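Local structure of DNA mismatch repair protein MutS (Thermus aquaticus, 1EWQ) at residues Y448-T453 with Y476-M481; L423-R428 with L438-N443; R550-A555 with D571-H576; L601-G606 with A614-F619. The protein takes part in DNA mismatch repair, binds mismatched DNA, possibly as the recognition step, and has a weak ATPase activity. All blocks are in the same frame, centred on the assembly; numbering follows the deposited sequence.

In the fold
The four contacts follow one another along the chain; none nests in or crosses another. Contact 2 comes first and closes the short link from helix 406-433 to strand 439-443. Contact 1 opens next, on strand 449-453, and closes at the end of strand 473-477, where helix 479-511 begins. The two share an antiparallel sheet and touch directly, near the bound DNA. Far away, its centre about 91 Å from that of contact 1, contact 3 pairs strands 551-556 and 570-574. Contact 4 then joins the end of helix 589-603 to strand 613-616 and the residues after it. Strands 551-556 and 613-616 are neighbours in one sheet, which ties contacts 3 and 4 together.

Contact 1. Residues Y448-T453 with Y476-M481; sequences YYLEVT and YTLPEM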
loop_
_atom_site.group_PDB
_atom_site.type_symbol
_atom_site.label_atom_id
_atom_site.label_comp_id
_atom_site.label_asym_id
_atom_site.label_seq_id
_atom_site.Cartn_x
_atom_site.Cartn_y
_atom_site.Cartn_z
ATOM N N TYR C 448 50.995 12.447 2.071
ATOM C CA TYR C 448 51.911 11.688 2.923
ATOM C C TYR C 448 52.605 12.591 3.932
ATOM O O TYR C 448 52.896 13.743 3.638
ATOM C CB TYR C 448 52.953 10.957 2.082
ATOM C CG TYR C 448 52.360 9.827 1.276
ATOM C CD1 TYR C 448 51.714 10.071 0.064
ATOM C CD2 TYR C 448 52.390 8.520 1.754
ATOM C CE1 TYR C 448 51.111 9.037 -0.645
ATOM C CE2 TYR C 448 51.789 7.480 1.051
ATOM C CZ TYR C 448 51.152 7.746 -0.145
ATOM O OH TYR C 448 50.564 6.713 -0.840
ATOM N N TYR C 449 52.889 12.062 5.114
ATOM C CA TYR C 449 53.523 12.873 6.151
ATOM C C TYR C 449 54.262 12.069 7.212
ATOM O O TYR C 449 54.113 10.852 7.307
ATOM C CB TYR C 449 52.456 13.734 6.846
ATOM C CG TYR C 449 51.358 12.911 7.493
ATOM C CD1 TYR C 449 51.607 12.145 8.644
ATOM C CD2 TYR C 449 50.085 12.853 6.930
ATOM C CE1 TYR C 449 50.612 11.339 9.214
ATOM C CE2 TYR C 449 49.084 12.047 7.486
ATOM C CZ TYR C 449 49.353 11.293 8.624
ATOM O OH TYR C 449 48.368 10.483 9.147
ATOM N N LEU C 450 55.054 12.784 8.008
ATOM C CA LEU C 450 55.816 12.212 9.118
ATOM C C LEU C 450 55.064 12.694 10.352
ATOM O O LEU C 450 54.717 13.875 10.447
ATOM C CB LEU C 450 57.242 12.767 9.128
ATOM C CG LEU C 450 58.131 12.361 7.954
ATOM C CD1 LEU C 450 59.197 13.417 7.725
ATOM C CD2 LEU C 450 58.749 10.995 8.239
ATOM N N GLU C 451 54.815 11.790 11.291
ATOM C CA GLU C 451 54.060 12.133 12.489
ATOM C C GLU C 451 54.846 11.862 13.772
ATOM O O GLU C 451 55.381 10.772 13.967
ATOM C CB GLU C 451 52.747 11.339 12.505
ATOM C CG GLU C 451 51.793 11.683 13.639
ATOM C CD GLU C 451 50.584 10.756 13.682
ATOM O OE1 GLU C 451 50.698 9.642 14.249
ATOM O OE2 GLU C 451 49.522 11.130 13.136
ATOM N N VAL C 452 54.910 12.873 14.633
ATOM C CA VAL C 452 55.604 12.783 15.917
ATOM C C VAL C 452 54.646 13.256 17.005
ATOM O O VAL C 452 53.885 14.203 16.804
ATOM C CB VAL C 452 56.868 13.686 15.947
ATOM C CG1 VAL C 452 57.473 13.691 17.345
ATOM C CG2 VAL C 452 57.903 13.187 14.938
ATOM N N THR C 453 54.682 12.592 18.154
ATOM C CA THR C 453 53.830 12.952 19.288
ATOM C C THR C 453 54.469 14.059 20.136
ATOM O O THR C 453 55.687 14.256 20.107
ATOM C CB THR C 453 53.589 11.748 20.204
ATOM O OG1 THR C 453 54.846 11.293 20.724
ATOM C CG2 THR C 453 52.916 10.623 19.434
ATOM N N TYR C 476 54.721 16.626 9.670
ATOM C CA TYR C 476 55.647 17.402 8.865
ATOM C C TYR C 476 55.877 16.797 7.496
ATOM O O TYR C 476 55.300 15.773 7.131
ATOM C CB TYR C 476 57.003 17.517 9.564
ATOM C CG TYR C 476 56.935 17.828 11.041
ATOM C CD1 TYR C 476 56.620 16.832 11.966
ATOM C CD2 TYR C 476 57.209 19.112 11.517
ATOM C CE1 TYR C 476 56.579 17.099 13.327
ATOM C CE2 TYR C 476 57.175 19.395 12.883
ATOM C CZ TYR C 476 56.858 18.381 13.781
ATOM O OH TYR C 476 56.812 18.640 15.131
ATOM N N THR C 477 56.765 17.443 6.754
ATOM C CA THR C 477 57.102 17.012 5.417
ATOM C C THR C 477 58.582 17.209 5.145
ATOM O O THR C 477 59.215 18.104 5.706
ATOM C CB THR C 477 56.282 17.812 4.379
ATOM O OG1 THR C 477 54.991 17.214 4.234
ATOM C CG2 THR C 477 56.980 17.858 3.050
ATOM N N LEU C 478 59.129 16.344 4.305
ATOM C CA LEU C 478 60.515 16.437 3.887
ATOM C C LEU C 478 60.417 16.624 2.373
ATOM O O LEU C 478 59.458 16.168 1.748
ATOM C CB LEU C 478 61.290 15.153 4.215
ATOM C CG LEU C 478 61.687 14.871 5.670
ATOM C CD1 LEU C 478 62.576 13.641 5.712
ATOM C CD2 LEU C 478 62.439 16.058 6.258
ATOM N N PRO C 479 61.393 17.317 1.771
ATOM C CA PRO C 479 61.422 17.570 0.325
ATOM C C PRO C 479 61.335 16.306 -0.550
ATOM O O PRO C 479 60.655 16.296 -1.582
ATOM C CB PRO C 479 62.743 18.314 0.141
ATOM C CG PRO C 479 62.856 19.094 1.428
ATOM C CD PRO C 479 62.477 18.045 2.456
ATOM N N GLU C 480 62.028 15.250 -0.135
ATOM C CA GLU C 480 62.041 13.984 -0.870
ATOM C C GLU C 480 60.647 13.380 -1.022
ATOM O O GLU C 480 60.342 12.738 -2.028
ATOM C CB GLU C 480 62.941 12.977 -0.144
ATOM C CG GLU C 480 64.262 12.658 -0.838
ATOM C CD GLU C 480 64.105 11.705 -2.017
ATOM O OE1 GLU C 480 63.539 12.116 -3.058
ATOM O OE2 GLU C 480 64.546 10.537 -1.895
HETATM N N MSE C 481 59.810 13.587 -0.010
HETATM C CA MSE C 481 58.452 13.054 0.014
HETATM C C MSE C 481 57.511 13.687 -0.992
HETATM O O MSE C 481 56.740 12.995 -1.649
HETATM C CB MSE C 481 57.859 13.232 1.402
HETATM C CG MSE C 481 58.579 12.474 2.478
HETATM SE SE MSE C 481 57.832 12.959 4.163
HETATM C CE MSE C 481 56.071 12.193 3.955
#
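Leu450 and Tyr476 pair across two antiparallel strands, and Met481 packs against Tyr448 and Tyr449. Leu450 N gives a nearly straight hydrogen bond to Tyr476 O at 3.1 Å. That donor sits above the carbonyl plane. The return bond, Tyr476 N to Leu450 O, is 2.9 Å and lies in the carbonyl plane. The two residues thus form an antiparallel hydrogen-bonded pair, and their side chains leave on the same face of the sheet.

The Leu450 side chain reaches the residues that follow the Tyr476 strand. Its CD1 lies 3.5 Å from Leu478 CG, and the two leucine side chains cross at about a right angle. The same CD1 is 3.8 Å from the selenium of Met481, a selenomethionine. Leu478 holds the N-cap position of helix 479-511, so the packing binds the strand to the first turn of this helix. The sheet has four antiparallel strands and lies within the MutS domain III sequence range, close to the bound DNA.

The Met481 chain bends at its last torsion (chi3 67°). This turns CE to the backbone at the corner of the chain, 3.4 Å from Tyr449 N. CE also lies 3.8 Å from Tyr448 CB. The ring of Tyr476 meets Val452 at its edge, with CE1 4.3 Å from Val452 CB. Leu450 O is near the same ring edge. Beyond the pair, Tyr464 touches Leu450, Tyr476 and Leu478. Leu425 of helix 406-433 packs on Met481.

Contact 2. Residues L423-R428 with L438-N443; sequences LELEER and LKVGYN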
loop_
_atom_site.group_PDB
_atom_site.type_symbol
_atom_site.label_atom_id
_atom_site.label_comp_id
_atom_site.label_asym_id
_atom_site.label_seq_id
_atom_site.Cartn_x
_atom_site.Cartn_y
_atom_site.Cartn_z
ATOM N N LEU C 423 57.180 3.340 3.510
ATOM C CA LEU C 423 57.349 2.409 4.613
ATOM C C LEU C 423 58.802 2.429 5.068
ATOM O O LEU C 423 59.093 2.386 6.264
ATOM C CB LEU C 423 56.963 0.996 4.176
ATOM C CG LEU C 423 56.826 -0.038 5.293
ATOM C CD1 LEU C 423 55.727 0.386 6.255
ATOM C CD2 LEU C 423 56.500 -1.389 4.684
ATOM N N GLU C 424 59.713 2.496 4.103
ATOM C CA GLU C 424 61.142 2.536 4.392
ATOM C C GLU C 424 61.506 3.872 5.024
ATOM O O GLU C 424 62.368 3.938 5.897
ATOM C CB GLU C 424 61.945 2.347 3.106
ATOM C CG GLU C 424 61.984 0.914 2.601
ATOM C CD GLU C 424 62.190 0.829 1.101
ATOM O OE1 GLU C 424 62.895 1.699 0.536
ATOM O OE2 GLU C 424 61.649 -0.118 0.483
ATOM N N LEU C 425 60.851 4.937 4.577
ATOM C CA LEU C 425 61.118 6.259 5.112
ATOM C C LEU C 425 60.818 6.293 6.612
ATOM O O LEU C 425 61.596 6.836 7.393
ATOM C CB LEU C 425 60.268 7.305 4.391
ATOM C CG LEU C 425 60.613 8.763 4.683
ATOM C CD1 LEU C 425 61.976 9.067 4.081
ATOM C CD2 LEU C 425 59.547 9.693 4.108
ATOM N N GLU C 426 59.693 5.711 7.015
ATOM C CA GLU C 426 59.316 5.697 8.424
ATOM C C GLU C 426 60.420 5.079 9.265
ATOM O O GLU C 426 60.703 5.543 10.369
ATOM C CB GLU C 426 58.024 4.903 8.646
ATOM C CG GLU C 426 57.507 5.015 10.077
ATOM C CD GLU C 426 56.266 4.188 10.337
ATOM O OE1 GLU C 426 56.391 2.957 10.503
ATOM O OE2 GLU C 426 55.164 4.771 10.370
ATOM N N GLU C 427 61.042 4.033 8.731
ATOM C CA GLU C 427 62.108 3.334 9.433
ATOM C C GLU C 427 63.420 4.117 9.432
ATOM O O GLU C 427 64.145 4.121 10.423
ATOM C CB GLU C 427 62.315 1.949 8.820
ATOM C CG GLU C 427 63.112 1.033 9.715
ATOM C CD GLU C 427 62.597 1.048 11.151
ATOM O OE1 GLU C 427 61.456 0.578 11.388
ATOM O OE2 GLU C 427 63.330 1.542 12.039
ATOM N N ARG C 428 63.716 4.787 8.324
ATOM C CA ARG C 428 64.929 5.587 8.234
ATOM C C ARG C 428 64.871 6.722 9.260
ATOM O O ARG C 428 65.812 6.927 10.036
ATOM C CB ARG C 428 65.077 6.197 6.839
ATOM C CG ARG C 428 66.397 6.935 6.642
ATOM C CD ARG C 428 66.421 7.757 5.364
ATOM N NE ARG C 428 65.637 8.982 5.493
ATOM C CZ ARG C 428 65.414 9.838 4.499
ATOM N NH1 ARG C 428 65.917 9.601 3.293
ATOM N NH2 ARG C 428 64.685 10.932 4.711
ATOM N N LEU C 438 57.739 7.503 15.881
ATOM C CA LEU C 438 57.557 8.318 14.678
ATOM C C LEU C 438 56.820 7.481 13.640
ATOM O O LEU C 438 57.006 6.268 13.559
ATOM C CB LEU C 438 58.908 8.775 14.118
ATOM C CG LEU C 438 58.914 9.593 12.819
ATOM C CD1 LEU C 438 60.220 10.353 12.707
ATOM C CD2 LEU C 438 58.712 8.680 11.606
ATOM N N LYS C 439 55.978 8.128 12.848
ATOM C CA LYS C 439 55.230 7.403 11.839
ATOM C C LYS C 439 55.052 8.134 10.530
ATOM O O LYS C 439 55.063 9.358 10.481
ATOM C CB LYS C 439 53.845 7.012 12.389
ATOM C CG LYS C 439 53.872 5.753 13.248
ATOM C CD LYS C 439 52.479 5.318 13.698
ATOM C CE LYS C 439 51.868 6.309 14.673
ATOM N NZ LYS C 439 50.555 5.832 15.208
ATOM N N VAL C 440 54.917 7.356 9.463
ATOM C CA VAL C 440 54.650 7.896 8.141
ATOM C C VAL C 440 53.187 7.535 7.910
ATOM O O VAL C 440 52.834 6.360 7.847
ATOM C CB VAL C 440 55.509 7.232 7.045
ATOM C CG1 VAL C 440 54.914 7.541 5.669
ATOM C CG2 VAL C 440 56.945 7.747 7.124
ATOM N N GLY C 441 52.331 8.542 7.811
ATOM C CA GLY C 441 50.924 8.269 7.603
ATOM C C GLY C 441 50.417 8.951 6.360
ATOM O O GLY C 441 51.192 9.560 5.609
ATOM N N TYR C 442 49.108 8.864 6.145
ATOM C CA TYR C 442 48.499 9.475 4.976
ATOM C C TYR C 442 46.999 9.759 5.121
ATOM O O TYR C 442 46.277 9.011 5.771
ATOM C CB TYR C 442 48.723 8.561 3.757
ATOM C CG TYR C 442 47.953 8.998 2.532
ATOM C CD1 TYR C 442 48.552 9.797 1.560
ATOM C CD2 TYR C 442 46.592 8.702 2.396
ATOM C CE1 TYR C 442 47.820 10.300 0.493
ATOM C CE2 TYR C 442 45.850 9.202 1.335
ATOM C CZ TYR C 442 46.469 10.004 0.389
ATOM O OH TYR C 442 45.739 10.533 -0.648
ATOM N N ASN C 443 46.556 10.862 4.519
ATOM C CA ASN C 443 45.140 11.233 4.462
ATOM C C ASN C 443 44.964 12.114 3.229
ATOM O O ASN C 443 45.881 12.836 2.835
ATOM C CB ASN C 443 44.625 11.945 5.733
ATOM C CG ASN C 443 45.190 13.347 5.923
ATOM O OD1 ASN C 443 45.230 14.160 4.994
ATOM N ND2 ASN C 443 45.605 13.645 7.156
#
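Glu426 points from its helix at Val440 of the strand, and Val440 points back. The two side chains meet at their bases: Glu426 CB lies 3.4 Å from Val440 CG2. This methyl is equally close to Glu426 CA, so it rests against the helix backbone.

Glu426 CG is anti to the backbone N (chi1 -173°), and the chain runs on extended. The extended chain brings the carboxylate to the strand backbone. OE2 accepts a hydrogen bond from Val440 N at 2.8 Å, through its anti lone pair. The same oxygen lies beside Lys439, 3.3 Å from CB. Lys439 NZ is 6.8 Å from Glu426 OE2, too far for a salt bridge. The other oxygen, OE1, is in a salt bridge with Arg430, which also bonds Leu438 O. Arg430 thus links the carboxylate to the strand-side backbone at Leu438.

Leu438 CD2 comes within 4.1 Å of Glu426 CG. Leu425 CB is 4.3 Å from Val440 CG2.

Helix segment 423-428 and strand 439-443 run roughly antiparallel, at 147°. The arrangement is a helix packed on the edge strand of a four-stranded antiparallel sheet, near bound DNA in the MutS domain III range.

Contact 3. Residues R550-A555 with D571-H576; sequences RLQIRA and DLEMAH
Leu551 and Met574, a selenomethionine, exchange two backbone hydrogen bonds, and Ile553 and Leu572 exchange two more. Leu551 N to Met574 O and Ile553 N to Leu572 O are both 2.8 Å. Between these hydrogen-bonded pairs sits the non-hydrogen-bonded pair of Gln552 and Glu573. Asp571 adds a side-chain bond at the end: its OD1 accepts from Ala555 N at 2.7 Å, nearly along the C-O axis. This grips the chain where it turns a corner.

Leu551, Ile553, Leu572 and Met574 send their side chains to one face. Leu551 CD2 lies 3.8 Å from Leu572 CG. Leu551 CB is 4.0 Å from Met574 CB. On the face of Gln552 and Glu573 the two flat ends are nearly parallel, 15° apart. Gln552 OE1 and Glu573 OE1 come to 3.4 Å, but both are acceptors and do not bond.

The two strands are an antiparallel pair at the edge of a mixed four-stranded sheet, with strand 570-574 outermost. The axes of 551-553 and 571-574 run at 170°.

Helix 589-603 packs on part of the apolar face: Phe592 and Thr596 touch Leu572, and Ile599 touches Ile553. Tyr690 and Leu692 of strand 690-694 meet Met574. Strand 613-616 flanks 551-556 and sets Leu616 against Leu551 and Ile553. At the corner, Arg554 forms salt bridges with Glu612 and Glu613. Lys709 of strand 708-716, in another sheet, bonds Glu573 O through its NZ.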
loop_
_atom_site.group_PDB
_atom_site.type_symbol
_atom_site.label_atom_id
_atom_site.label_comp_id
_atom_site.label_asym_id
_atom_site.label_seq_id
_atom_site.Cartn_x
_atom_site.Cartn_y
_atom_site.Cartn_z
ATOM N N ARG C 550 -13.058 -36.000 -27.621
ATOM C CA ARG C 550 -13.826 -36.211 -26.412
ATOM C C ARG C 550 -13.045 -35.715 -25.212
ATOM O O ARG C 550 -11.818 -35.837 -25.163
ATOM C CB ARG C 550 -14.123 -37.701 -26.227
ATOM C CG ARG C 550 -15.348 -38.167 -26.958
ATOM C CD ARG C 550 -15.320 -39.667 -27.233
ATOM N NE ARG C 550 -16.593 -40.120 -27.792
ATOM C CZ ARG C 550 -17.260 -39.498 -28.765
ATOM N NH1 ARG C 550 -16.781 -38.380 -29.308
ATOM N NH2 ARG C 550 -18.422 -39.994 -29.191
ATOM N N LEU C 551 -13.752 -35.132 -24.255
ATOM C CA LEU C 551 -13.099 -34.702 -23.041
ATOM C C LEU C 551 -13.427 -35.825 -22.073
ATOM O O LEU C 551 -14.595 -36.113 -21.816
ATOM C CB LEU C 551 -13.665 -33.371 -22.538
ATOM C CG LEU C 551 -13.068 -32.846 -21.224
ATOM C CD1 LEU C 551 -13.185 -31.325 -21.171
ATOM C CD2 LEU C 551 -13.770 -33.492 -20.039
ATOM N N GLN C 552 -12.394 -36.494 -21.580
ATOM C CA GLN C 552 -12.584 -37.576 -20.626
ATOM C C GLN C 552 -11.528 -37.459 -19.557
ATOM O O GLN C 552 -10.360 -37.801 -19.764
ATOM C CB GLN C 552 -12.505 -38.940 -21.314
ATOM C CG GLN C 552 -13.625 -39.155 -22.311
ATOM C CD GLN C 552 -13.660 -40.563 -22.888
ATOM O OE1 GLN C 552 -13.895 -41.541 -22.168
ATOM N NE2 GLN C 552 -13.430 -40.671 -24.192
ATOM N N ILE C 553 -11.952 -36.952 -18.408
ATOM C CA ILE C 553 -11.054 -36.748 -17.289
ATOM C C ILE C 553 -11.432 -37.648 -16.121
ATOM O O ILE C 553 -12.568 -37.620 -15.647
ATOM C CB ILE C 553 -11.101 -35.274 -16.808
ATOM C CG1 ILE C 553 -10.768 -34.330 -17.969
ATOM C CG2 ILE C 553 -10.128 -35.072 -15.660
ATOM C CD1 ILE C 553 -10.812 -32.848 -17.596
ATOM N N ARG C 554 -10.477 -38.447 -15.663
ATOM C CA ARG C 554 -10.711 -39.318 -14.525
ATOM C C ARG C 554 -9.951 -38.759 -13.329
ATOM O O ARG C 554 -8.746 -38.529 -13.404
ATOM C CB ARG C 554 -10.233 -40.750 -14.810
ATOM C CG ARG C 554 -10.636 -41.756 -13.709
ATOM C CD ARG C 554 -10.263 -43.213 -14.043
ATOM N NE ARG C 554 -8.835 -43.497 -13.876
ATOM C CZ ARG C 554 -8.027 -43.859 -14.867
ATOM N NH1 ARG C 554 -8.508 -43.981 -16.097
ATOM N NH2 ARG C 554 -6.742 -44.104 -14.633
ATOM N N ALA C 555 -10.668 -38.528 -12.234
ATOM C CA ALA C 555 -10.070 -38.017 -11.010
ATOM C C ALA C 555 -9.277 -36.728 -11.182
ATOM O O ALA C 555 -8.126 -36.640 -10.747
ATOM C CB ALA C 555 -9.176 -39.098 -10.374
ATOM N N ASP C 571 -14.584 -36.801 -11.864
ATOM C CA ASP C 571 -14.533 -37.183 -13.263
ATOM C C ASP C 571 -15.379 -36.224 -14.077
ATOM O O ASP C 571 -16.126 -35.407 -13.533
ATOM C CB ASP C 571 -15.089 -38.600 -13.474
ATOM C CG ASP C 571 -14.396 -39.644 -12.617
ATOM O OD1 ASP C 571 -13.243 -39.417 -12.208
ATOM O OD2 ASP C 571 -15.014 -40.705 -12.371
ATOM N N LEU C 572 -15.252 -36.350 -15.389
ATOM C CA LEU C 572 -16.011 -35.548 -16.318
ATOM C C LEU C 572 -15.845 -36.085 -17.722
ATOM O O LEU C 572 -14.729 -36.369 -18.159
ATOM C CB LEU C 572 -15.564 -34.078 -16.289
ATOM C CG LEU C 572 -16.318 -33.202 -17.297
ATOM C CD1 LEU C 572 -17.797 -33.222 -16.972
ATOM C CD2 LEU C 572 -15.773 -31.784 -17.272
ATOM N N GLU C 573 -16.973 -36.250 -18.403
ATOM C CA GLU C 573 -17.008 -36.684 -19.792
ATOM C C GLU C 573 -17.851 -35.643 -20.501
ATOM O O GLU C 573 -18.934 -35.298 -20.027
ATOM C CB GLU C 573 -17.656 -38.052 -19.946
ATOM C CG GLU C 573 -16.742 -39.199 -19.631
ATOM C CD GLU C 573 -17.128 -40.446 -20.392
ATOM O OE1 GLU C 573 -17.098 -40.409 -21.642
ATOM O OE2 GLU C 573 -17.458 -41.461 -19.748
HETATM N N MSE C 574 -17.344 -35.148 -21.626
HETATM C CA MSE C 574 -18.011 -34.106 -22.405
HETATM C C MSE C 574 -17.653 -34.188 -23.877
HETATM O O MSE C 574 -16.488 -34.389 -24.236
HETATM C CB MSE C 574 -17.576 -32.723 -21.931
HETATM C CG MSE C 574 -18.293 -32.173 -20.741
HETATM SE SE MSE C 574 -18.045 -30.271 -20.802
HETATM C CE MSE C 574 -19.392 -29.842 -22.080
ATOM N N ALA C 575 -18.641 -33.974 -24.733
ATOM C CA ALA C 575 -18.407 -34.022 -26.170
ATOM C C ALA C 575 -19.341 -33.039 -26.850
ATOM O O ALA C 575 -20.404 -33.423 -27.330
ATOM C CB ALA C 575 -18.656 -35.434 -26.691
ATOM N N HIS C 576 -18.942 -31.770 -26.882
ATOM C CA HIS C 576 -19.765 -30.731 -27.496
ATOM C C HIS C 576 -21.143 -30.806 -26.860
ATOM O O HIS C 576 -22.152 -30.710 -27.544
ATOM C CB HIS C 576 -19.886 -30.962 -29.008
ATOM C CG HIS C 576 -18.579 -30.908 -29.738
ATOM N ND1 HIS C 576 -17.968 -29.722 -30.090
ATOM C CD2 HIS C 576 -17.758 -31.895 -30.168
ATOM C CE1 HIS C 576 -16.828 -29.984 -30.703
ATOM N NE2 HIS C 576 -16.677 -31.295 -30.762
#

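Contact 4. Residues L601-G606 with A614-F619; sequences LLAQVG and AHLPLF
The helix that carries Ala603 ends there, with Gln604 the first residue beyond it, in a Schellman motif that has Gly606 at positive phi as its C-prime residue, and it faces strand 614-616 and the loop after it. Gln604 CG is anti to the carbonyl carbon (chi1 -75°), and the chain is extended beyond it. The extended chain carries the amide to the backbone of Phe619, which it bonds twice. NE2 donates to Phe619 O at 2.9 Å, in the amide plane and on a lone pair of the carbonyl. OE1 accepts from Phe619 N at 3.1 Å. This bond is more bent, and the donor lies above the plane of the amide carbonyl. The two bonds fix the rotation of the amide.

OE1 also lies at the edge of the Phe619 ring, 3.6 Å from CD1. A water lies within hydrogen-bonding distance of Gln604 OE1 and Pro617 O, 3.1 Å from each. Gln604 NE2 has a second partner in Leu296 O. The buried amide is therefore held at both ends.

Apolar contacts flank it. Leu618 CD2 is 4.0 Å from Gln604 CG. Ala603 CB and Leu616 CD1 meet at 3.5 Å, a tight fit.

Phe619 meets Tyr690 of strand 690-694 edge-to-face, and Leu551 of strand 551-556 also touches it. Phe547 of strand 546-547 touches Ala603 and Leu618. Through Ala603 and Gln604 the end of helix 589-603 is joined to strand 613-616 and the loop that follows it.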
loop_
_atom_site.group_PDB
_atom_site.type_symbol
_atom_site.label_atom_id
_atom_site.label_comp_id
_atom_site.label_asym_id
_atom_site.label_seq_id
_atom_site.Cartn_x
_atom_site.Cartn_y
_atom_site.Cartn_z
ATOM N N LEU C 601 -6.148 -25.875 -19.946
ATOM C CA LEU C 601 -5.136 -24.837 -20.124
ATOM C C LEU C 601 -3.739 -25.434 -20.043
ATOM O O LEU C 601 -2.876 -25.141 -20.874
ATOM C CB LEU C 601 -5.292 -23.760 -19.056
ATOM C CG LEU C 601 -4.263 -22.622 -19.008
ATOM C CD1 LEU C 601 -3.933 -22.117 -20.408
ATOM C CD2 LEU C 601 -4.833 -21.496 -18.149
ATOM N N LEU C 602 -3.522 -26.277 -19.034
ATOM C CA LEU C 602 -2.224 -26.914 -18.837
ATOM C C LEU C 602 -1.860 -27.832 -20.003
ATOM O O LEU C 602 -0.724 -27.837 -20.467
ATOM C CB LEU C 602 -2.213 -27.697 -17.517
ATOM C CG LEU C 602 -2.253 -26.866 -16.227
ATOM C CD1 LEU C 602 -2.396 -27.788 -15.013
ATOM C CD2 LEU C 602 -0.989 -26.036 -16.120
ATOM N N ALA C 603 -2.823 -28.612 -20.481
ATOM C CA ALA C 603 -2.553 -29.504 -21.605
ATOM C C ALA C 603 -2.175 -28.730 -22.870
ATOM O O ALA C 603 -1.299 -29.152 -23.631
ATOM C CB ALA C 603 -3.766 -30.373 -21.888
ATOM N N GLN C 604 -2.829 -27.597 -23.105
ATOM C CA GLN C 604 -2.532 -26.838 -24.311
ATOM C C GLN C 604 -1.308 -25.944 -24.202
ATOM O O GLN C 604 -0.997 -25.134 -25.090
ATOM C CB GLN C 604 -3.789 -26.089 -24.771
ATOM C CG GLN C 604 -4.767 -27.099 -25.415
ATOM C CD GLN C 604 -6.055 -26.498 -25.914
ATOM O OE1 GLN C 604 -7.094 -26.630 -25.268
ATOM N NE2 GLN C 604 -6.004 -25.830 -27.069
ATOM N N VAL C 605 -0.579 -26.154 -23.118
ATOM C CA VAL C 605 0.652 -25.440 -22.876
ATOM C C VAL C 605 1.762 -26.492 -22.972
ATOM O O VAL C 605 2.953 -26.176 -23.056
ATOM C CB VAL C 605 0.583 -24.733 -21.491
ATOM C CG1 VAL C 605 1.758 -25.111 -20.605
ATOM C CG2 VAL C 605 0.491 -23.240 -21.712
ATOM N N GLY C 606 1.355 -27.759 -22.990
ATOM C CA GLY C 606 2.318 -28.845 -23.101
ATOM C C GLY C 606 2.761 -29.368 -21.754
ATOM O O GLY C 606 3.819 -29.981 -21.633
ATOM N N ALA C 614 -6.421 -38.162 -18.571
ATOM C CA ALA C 614 -7.106 -37.043 -19.176
ATOM C C ALA C 614 -7.021 -37.143 -20.684
ATOM O O ALA C 614 -5.936 -37.254 -21.255
ATOM C CB ALA C 614 -6.505 -35.722 -18.684
ATOM N N HIS C 615 -8.193 -37.159 -21.309
ATOM C CA HIS C 615 -8.320 -37.202 -22.754
ATOM C C HIS C 615 -8.939 -35.840 -23.010
ATOM O O HIS C 615 -9.980 -35.518 -22.439
ATOM C CB HIS C 615 -9.258 -38.341 -23.172
ATOM C CG HIS C 615 -8.620 -39.698 -23.111
ATOM N ND1 HIS C 615 -7.898 -40.229 -24.159
ATOM C CD2 HIS C 615 -8.559 -40.613 -22.113
ATOM C CE1 HIS C 615 -7.422 -41.412 -23.810
ATOM N NE2 HIS C 615 -7.808 -41.669 -22.574
ATOM N N LEU C 616 -8.299 -35.034 -23.849
ATOM C CA LEU C 616 -8.784 -33.685 -24.094
ATOM C C LEU C 616 -8.799 -33.217 -25.535
ATOM O O LEU C 616 -7.956 -33.611 -26.341
ATOM C CB LEU C 616 -7.939 -32.691 -23.294
ATOM C CG LEU C 616 -7.878 -32.892 -21.780
ATOM C CD1 LEU C 616 -6.674 -32.155 -21.222
ATOM C CD2 LEU C 616 -9.174 -32.410 -21.137
ATOM N N PRO C 617 -9.784 -32.378 -25.884
ATOM C CA PRO C 617 -9.859 -31.856 -27.249
ATOM C C PRO C 617 -9.010 -30.575 -27.280
ATOM O O PRO C 617 -8.545 -30.103 -26.234
ATOM C CB PRO C 617 -11.350 -31.575 -27.432
ATOM C CG PRO C 617 -11.776 -31.160 -26.064
ATOM C CD PRO C 617 -11.039 -32.129 -25.147
ATOM N N LEU C 618 -8.787 -30.022 -28.463
ATOM C CA LEU C 618 -8.014 -28.797 -28.550
ATOM C C LEU C 618 -8.998 -27.634 -28.639
ATOM O O LEU C 618 -9.572 -27.372 -29.697
ATOM C CB LEU C 618 -7.102 -28.845 -29.766
ATOM C CG LEU C 618 -6.031 -29.926 -29.653
ATOM C CD1 LEU C 618 -5.385 -30.212 -31.004
ATOM C CD2 LEU C 618 -5.010 -29.469 -28.626
ATOM N N PHE C 619 -9.221 -26.963 -27.511
ATOM C CA PHE C 619 -10.150 -25.839 -27.466
ATOM C C PHE C 619 -9.551 -24.600 -28.137
ATOM O O PHE C 619 -8.345 -24.376 -28.077
ATOM C CB PHE C 619 -10.521 -25.510 -26.010
ATOM C CG PHE C 619 -11.166 -26.655 -25.272
ATOM C CD1 PHE C 619 -10.437 -27.413 -24.362
ATOM C CD2 PHE C 619 -12.500 -26.973 -25.482
ATOM C CE1 PHE C 619 -11.039 -28.472 -23.670
ATOM C CE2 PHE C 619 -13.102 -28.030 -24.792
ATOM C CZ PHE C 619 -12.370 -28.775 -23.887
HETATM O O HOH W 1 -7.151 -29.263 -23.605
#